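Hydroxylase (Rhodococcus sp., PDB 2OR0) is a putative hydroxylase of the acyl-CoA dehydrogenase family that probably uses a reduced flavin and molecular oxygen to insert one oxygen atom into its substrate. Local coordinates at residues 128-133 and 153-158; 257-262 and 384-389. All coordinates share one frame; numbering follows the deposited sequence.

In the fold
From the N terminus the chain first builds helices, then enters the central beta region at strand 129-130. Contact 1 closes the first loop: after the antiparallel strands 137-142 and 145-155, the segment 153-158 returns to lie against 128-133. The chain then runs through the remaining strands into the C-terminal helices. Contact 2 opens on helix 250-277 and closes much later, when the turn between helices 370-381 and 389-399 comes back to it, enclosing a long, largely helical loop. The two loops follow in series and neither nests nor crosses. Their centres lie about 16 Å apart, and Trp97 of helix 93-102 touches residues of both, linking the beta domain to the helical bundle.

Contact 1 (128-133 and 153-158); sequences WMASPY and SFSSGT
Ser155 reaches across to Ser131 with one short hydrogen bond, OG to the carbonyl O at 2.7 Å. The donor meets that oxygen at a C=O...OG angle of 150°, tilted 29° from the carbonyl plane. With OG anti to the backbone N (chi1 -176°), the hydroxyl of Ser155 points at this carbonyl and also lies 3.4 Å from CB of Ala130. Thr158 OG1 comes to 3.5 Å from the same methyl; a lone methyl suits this place against the two hydroxyl oxygens. Here the packing is close and buried. On a second path a water takes the N-H of Ser131 and donates to Ser156 O, bridging two backbones that do not pair directly. Pro132, which follows a cis peptide bond, sets CG of its ring close on Ser153 O, at 3.2 Å. The looser side is Ser153 itself, an exposed residue whose CB points away. Gly157 is third in the type II turn from Ser155 to Thr158, where the positive phi required comes readily to a residue without a side chain. Strand 129-130 pairs in parallel with strand 163-170, whose Leu166 touches Pro132, and His105 of helix 105-109 meets Ser131; against segment 153-158, Leu212 of strand 210-214 packs on Ser155 and Thr158.

Contact 2 (257-262 and 384-389); sequences GITAAV and AVHVPG. With ACT (acetate ion), chain F.
In the C-terminal helical domain of the acyl-CoA dehydrogenase fold, the turn after helix 370-381 docks on helix 250-277 through His386 and Thr259. NE2 of His386 lies 2.9 Å from Thr259 OG1, which approaches at the ring edge, near its plane; either atom could be the donor. Beside this polar link, CG2 of Ile258 meets both CE1 of His386 and CG2 of Val385, the latter at 3.5 Å, and CG2 of Val262 reaches CE1 of His386 at 3.7 Å. The ring thus has NE2 on a threonine and CE1 among the methyls of Ile258 and Val262, a mixed setting that suits imidazole. CG of His386 stands anti to its carbonyl carbon (chi1 -58°), which carries the ring out from the 3-10 turn 384-386 to the helix, while Val385 CG2 covers part of one face, 4.0 Å above the plane. The domain is a bundle of long helices, and helix 331-356 backs this joint, its Gln341 bonding Thr259 OG1. ND1 of His386 bonds Gly380 O of helix 370-381, so both ring nitrogens are engaged. A leucine in place of His386 would probably leave Thr259 without its partner across the contact and Gly380 O without the ring's N-H. Branched Ile258 and Val262 suit the helix face here, offering methyls without polar demand. Farther along, the backbone N-H of Gly389 donates to an acetate, probably from the crystallisation liquor, with Gly389 N 3.0 Å from acetate O, and Pro388 CD lies 3.1 Å from its OXT.

Contact 1 (128-133 and 153-158)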
loop_
_atom_site.group_PDB
_atom_site.type_symbol
_atom_site.label_atom_id
_atom_site.label_comp_id
_atom_site.label_asym_id
_atom_site.label_seq_id
_atom_site.Cartn_x
_atom_site.Cartn_y
_atom_site.Cartn_z
ATOM N N TRP A 128 1.756 -14.053 6.694
ATOM C CA TRP A 128 1.878 -12.629 6.340
ATOM C C TRP A 128 2.977 -11.904 7.101
ATOM O O TRP A 128 3.261 -12.220 8.270
ATOM C CB TRP A 128 0.568 -11.877 6.605
ATOM C CG TRP A 128 -0.602 -12.316 5.802
ATOM C CD1 TRP A 128 -0.616 -13.219 4.762
ATOM C CD2 TRP A 128 -1.954 -11.839 5.938
ATOM N NE1 TRP A 128 -1.898 -13.359 4.274
ATOM C CE2 TRP A 128 -2.737 -12.519 4.969
ATOM C CE3 TRP A 128 -2.577 -10.909 6.787
ATOM C CZ2 TRP A 128 -4.125 -12.291 4.822
ATOM C CZ3 TRP A 128 -3.960 -10.690 6.653
ATOM C CH2 TRP A 128 -4.711 -11.376 5.663
HETATM N N MSE A 129 3.568 -10.912 6.425
HETATM C CA MSE A 129 4.493 -9.979 7.039
HETATM C C MSE A 129 3.835 -8.602 7.194
HETATM O O MSE A 129 3.139 -8.128 6.281
HETATM C CB MSE A 129 5.768 -9.831 6.212
HETATM C CG MSE A 129 6.590 -11.099 6.065
HETATM SE SE MSE A 129 7.772 -10.880 4.559
HETATM C CE MSE A 129 6.476 -11.671 3.302
ATOM N N ALA A 130 4.099 -7.975 8.346
ATOM C CA ALA A 130 3.719 -6.588 8.650
ATOM C C ALA A 130 4.870 -5.645 8.366
ATOM O O ALA A 130 6.035 -6.063 8.295
ATOM C CB ALA A 130 3.275 -6.445 10.132
ATOM N N SER A 131 4.535 -4.378 8.172
ATOM C CA SER A 131 5.443 -3.260 7.980
ATOM C C SER A 131 5.592 -2.512 9.322
ATOM O O SER A 131 5.120 -2.976 10.366
ATOM C CB SER A 131 4.833 -2.316 6.911
ATOM O OG SER A 131 3.567 -1.776 7.349
ATOM N N PRO A 132 6.133 -1.278 9.290
ATOM C CA PRO A 132 6.635 -0.355 8.256
ATOM C C PRO A 132 8.112 -0.398 7.908
ATOM O O PRO A 132 8.959 -0.745 8.737
ATOM C CB PRO A 132 6.333 1.006 8.867
ATOM C CG PRO A 132 6.647 0.776 10.336
ATOM C CD PRO A 132 6.177 -0.646 10.632
ATOM N N TYR A 133 8.409 0.034 6.686
ATOM C CA TYR A 133 9.779 0.257 6.243
ATOM C C TYR A 133 10.440 1.497 6.831
ATOM O O TYR A 133 11.649 1.635 6.701
ATOM C CB TYR A 133 9.823 0.386 4.726
ATOM C CG TYR A 133 9.507 -0.898 4.007
ATOM C CD1 TYR A 133 10.354 -1.990 4.099
ATOM C CD2 TYR A 133 8.353 -1.013 3.221
ATOM C CE1 TYR A 133 10.070 -3.174 3.422
ATOM C CE2 TYR A 133 8.066 -2.199 2.521
ATOM C CZ TYR A 133 8.939 -3.278 2.629
ATOM O OH TYR A 133 8.665 -4.469 1.958
ATOM N N SER A 153 5.604 2.963 14.055
ATOM C CA SER A 153 4.158 3.155 14.016
ATOM C C SER A 153 3.592 2.752 12.649
ATOM O O SER A 153 4.358 2.502 11.713
ATOM C CB SER A 153 3.840 4.627 14.317
ATOM O OG SER A 153 4.570 5.439 13.432
ATOM N N PHE A 154 2.256 2.711 12.537
ATOM C CA PHE A 154 1.571 2.435 11.268
ATOM C C PHE A 154 1.881 1.018 10.748
ATOM O O PHE A 154 2.103 0.837 9.550
ATOM C CB PHE A 154 1.927 3.495 10.198
ATOM C CG PHE A 154 0.764 3.921 9.284
ATOM C CD1 PHE A 154 0.558 5.287 8.991
ATOM C CD2 PHE A 154 -0.081 2.978 8.659
ATOM C CE1 PHE A 154 -0.487 5.701 8.106
ATOM C CE2 PHE A 154 -1.129 3.385 7.802
ATOM C CZ PHE A 154 -1.332 4.739 7.524
ATOM N N SER A 155 1.874 0.023 11.641
ATOM C CA SER A 155 2.072 -1.370 11.219
ATOM C C SER A 155 0.748 -1.992 10.760
ATOM O O SER A 155 0.071 -2.661 11.532
ATOM C CB SER A 155 2.708 -2.192 12.350
ATOM O OG SER A 155 2.986 -3.526 11.935
ATOM N N SER A 156 0.377 -1.769 9.493
ATOM C CA SER A 156 -0.962 -2.134 9.004
ATOM C C SER A 156 -1.201 -3.635 9.040
ATOM O O SER A 156 -0.333 -4.394 8.623
ATOM C CB SER A 156 -1.165 -1.625 7.560
ATOM O OG SER A 156 -0.983 -0.230 7.500
ATOM N N GLY A 157 -2.381 -4.057 9.508
ATOM C CA GLY A 157 -2.758 -5.478 9.514
ATOM C C GLY A 157 -1.962 -6.340 10.496
ATOM O O GLY A 157 -2.023 -7.563 10.440
ATOM N N THR A 158 -1.234 -5.697 11.411
ATOM C CA THR A 158 -0.204 -6.359 12.223
ATOM C C THR A 158 -0.692 -7.531 13.095
ATOM O O THR A 158 0.043 -8.513 13.261
ATOM C CB THR A 158 0.631 -5.326 13.041
ATOM O OG1 THR A 158 1.909 -5.879 13.350
ATOM C CG2 THR A 158 -0.071 -4.865 14.323
HETATM O O HOH W 1 2.004 -3.958 7.322
#

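Contact 2 (257-262 and 384-389)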
loop_
_atom_site.group_PDB
_atom_site.type_symbol
_atom_site.label_atom_id
_atom_site.label_comp_id
_atom_site.label_asym_id
_atom_site.label_seq_id
_atom_site.Cartn_x
_atom_site.Cartn_y
_atom_site.Cartn_z
ATOM N N GLY A 257 0.866 -0.385 -4.392
ATOM C CA GLY A 257 -0.215 -0.929 -3.591
ATOM C C GLY A 257 -0.919 0.113 -2.742
ATOM O O GLY A 257 -2.148 0.070 -2.571
ATOM N N ILE A 258 -0.139 1.039 -2.203
ATOM C CA ILE A 258 -0.639 2.055 -1.286
ATOM C C ILE A 258 -1.534 3.081 -2.045
ATOM O O ILE A 258 -2.641 3.358 -1.635
ATOM C CB ILE A 258 0.556 2.777 -0.577
ATOM C CG1 ILE A 258 1.149 1.865 0.513
ATOM C CG2 ILE A 258 0.115 4.080 0.023
ATOM C CD1 ILE A 258 2.519 2.296 0.983
ATOM N N THR A 259 -1.023 3.618 -3.143
ATOM C CA THR A 259 -1.778 4.554 -3.983
ATOM C C THR A 259 -2.951 3.872 -4.698
ATOM O O THR A 259 -4.043 4.441 -4.777
ATOM C CB THR A 259 -0.841 5.293 -4.930
ATOM O OG1 THR A 259 0.154 5.930 -4.130
ATOM C CG2 THR A 259 -1.581 6.362 -5.747
ATOM N N ALA A 260 -2.771 2.629 -5.149
ATOM C CA ALA A 260 -3.923 1.854 -5.643
ATOM C C ALA A 260 -5.045 1.747 -4.607
ATOM O O ALA A 260 -6.219 1.919 -4.937
ATOM C CB ALA A 260 -3.495 0.464 -6.119
ATOM N N ALA A 261 -4.692 1.465 -3.346
ATOM C CA ALA A 261 -5.681 1.400 -2.270
ATOM C C ALA A 261 -6.398 2.723 -2.118
ATOM O O ALA A 261 -7.615 2.730 -2.082
ATOM C CB ALA A 261 -5.034 0.971 -0.944
ATOM N N VAL A 262 -5.661 3.838 -2.092
ATOM C CA VAL A 262 -6.287 5.159 -2.035
ATOM C C VAL A 262 -7.249 5.393 -3.233
ATOM O O VAL A 262 -8.366 5.877 -3.060
ATOM C CB VAL A 262 -5.247 6.291 -1.950
ATOM C CG1 VAL A 262 -5.917 7.675 -2.100
ATOM C CG2 VAL A 262 -4.469 6.214 -0.593
ATOM N N ALA A 384 3.697 8.520 4.043
ATOM C CA ALA A 384 4.937 9.155 3.573
ATOM C C ALA A 384 5.108 9.082 2.065
ATOM O O ALA A 384 5.709 9.979 1.473
ATOM C CB ALA A 384 6.187 8.507 4.296
ATOM N N VAL A 385 4.574 8.034 1.433
ATOM C CA VAL A 385 4.706 7.914 -0.031
ATOM C C VAL A 385 3.835 8.909 -0.792
ATOM O O VAL A 385 3.954 9.013 -2.017
ATOM C CB VAL A 385 4.495 6.472 -0.610
ATOM C CG1 VAL A 385 5.497 5.500 -0.018
ATOM C CG2 VAL A 385 3.077 5.987 -0.387
ATOM N N HIS A 386 3.002 9.664 -0.073
ATOM C CA HIS A 386 2.239 10.733 -0.700
ATOM C C HIS A 386 2.759 12.142 -0.502
ATOM O O HIS A 386 2.174 13.067 -1.065
ATOM C CB HIS A 386 0.754 10.625 -0.331
ATOM C CG HIS A 386 0.157 9.311 -0.721
ATOM N ND1 HIS A 386 -0.588 8.539 0.140
ATOM C CD2 HIS A 386 0.260 8.603 -1.870
ATOM C CE1 HIS A 386 -0.948 7.426 -0.475
ATOM N NE2 HIS A 386 -0.437 7.442 -1.695
ATOM N N VAL A 387 3.846 12.332 0.263
ATOM C CA VAL A 387 4.429 13.674 0.398
ATOM C C VAL A 387 4.889 14.083 -1.004
ATOM O O VAL A 387 5.639 13.334 -1.627
ATOM C CB VAL A 387 5.598 13.749 1.466
ATOM C CG1 VAL A 387 6.312 15.123 1.460
ATOM C CG2 VAL A 387 5.067 13.429 2.890
ATOM N N PRO A 388 4.385 15.231 -1.528
ATOM C CA PRO A 388 4.657 15.638 -2.897
ATOM C C PRO A 388 5.856 16.552 -3.196
ATOM O O PRO A 388 6.418 16.454 -4.282
ATOM C CB PRO A 388 3.352 16.371 -3.281
ATOM C CG PRO A 388 2.982 17.097 -1.984
ATOM C CD PRO A 388 3.401 16.142 -0.876
ATOM N N GLY A 389 6.214 17.464 -2.284
ATOM C CA GLY A 389 7.091 18.576 -2.650
ATOM C C GLY A 389 8.462 18.162 -3.214
ATOM O O GLY A 389 8.788 18.504 -4.339
HETATM C C ACT F . 4.815 18.709 0.786
HETATM O O ACT F . 5.973 18.466 0.545
HETATM O OXT ACT F . 4.287 17.874 1.580
HETATM C CH3 ACT F . 4.128 19.915 0.215
#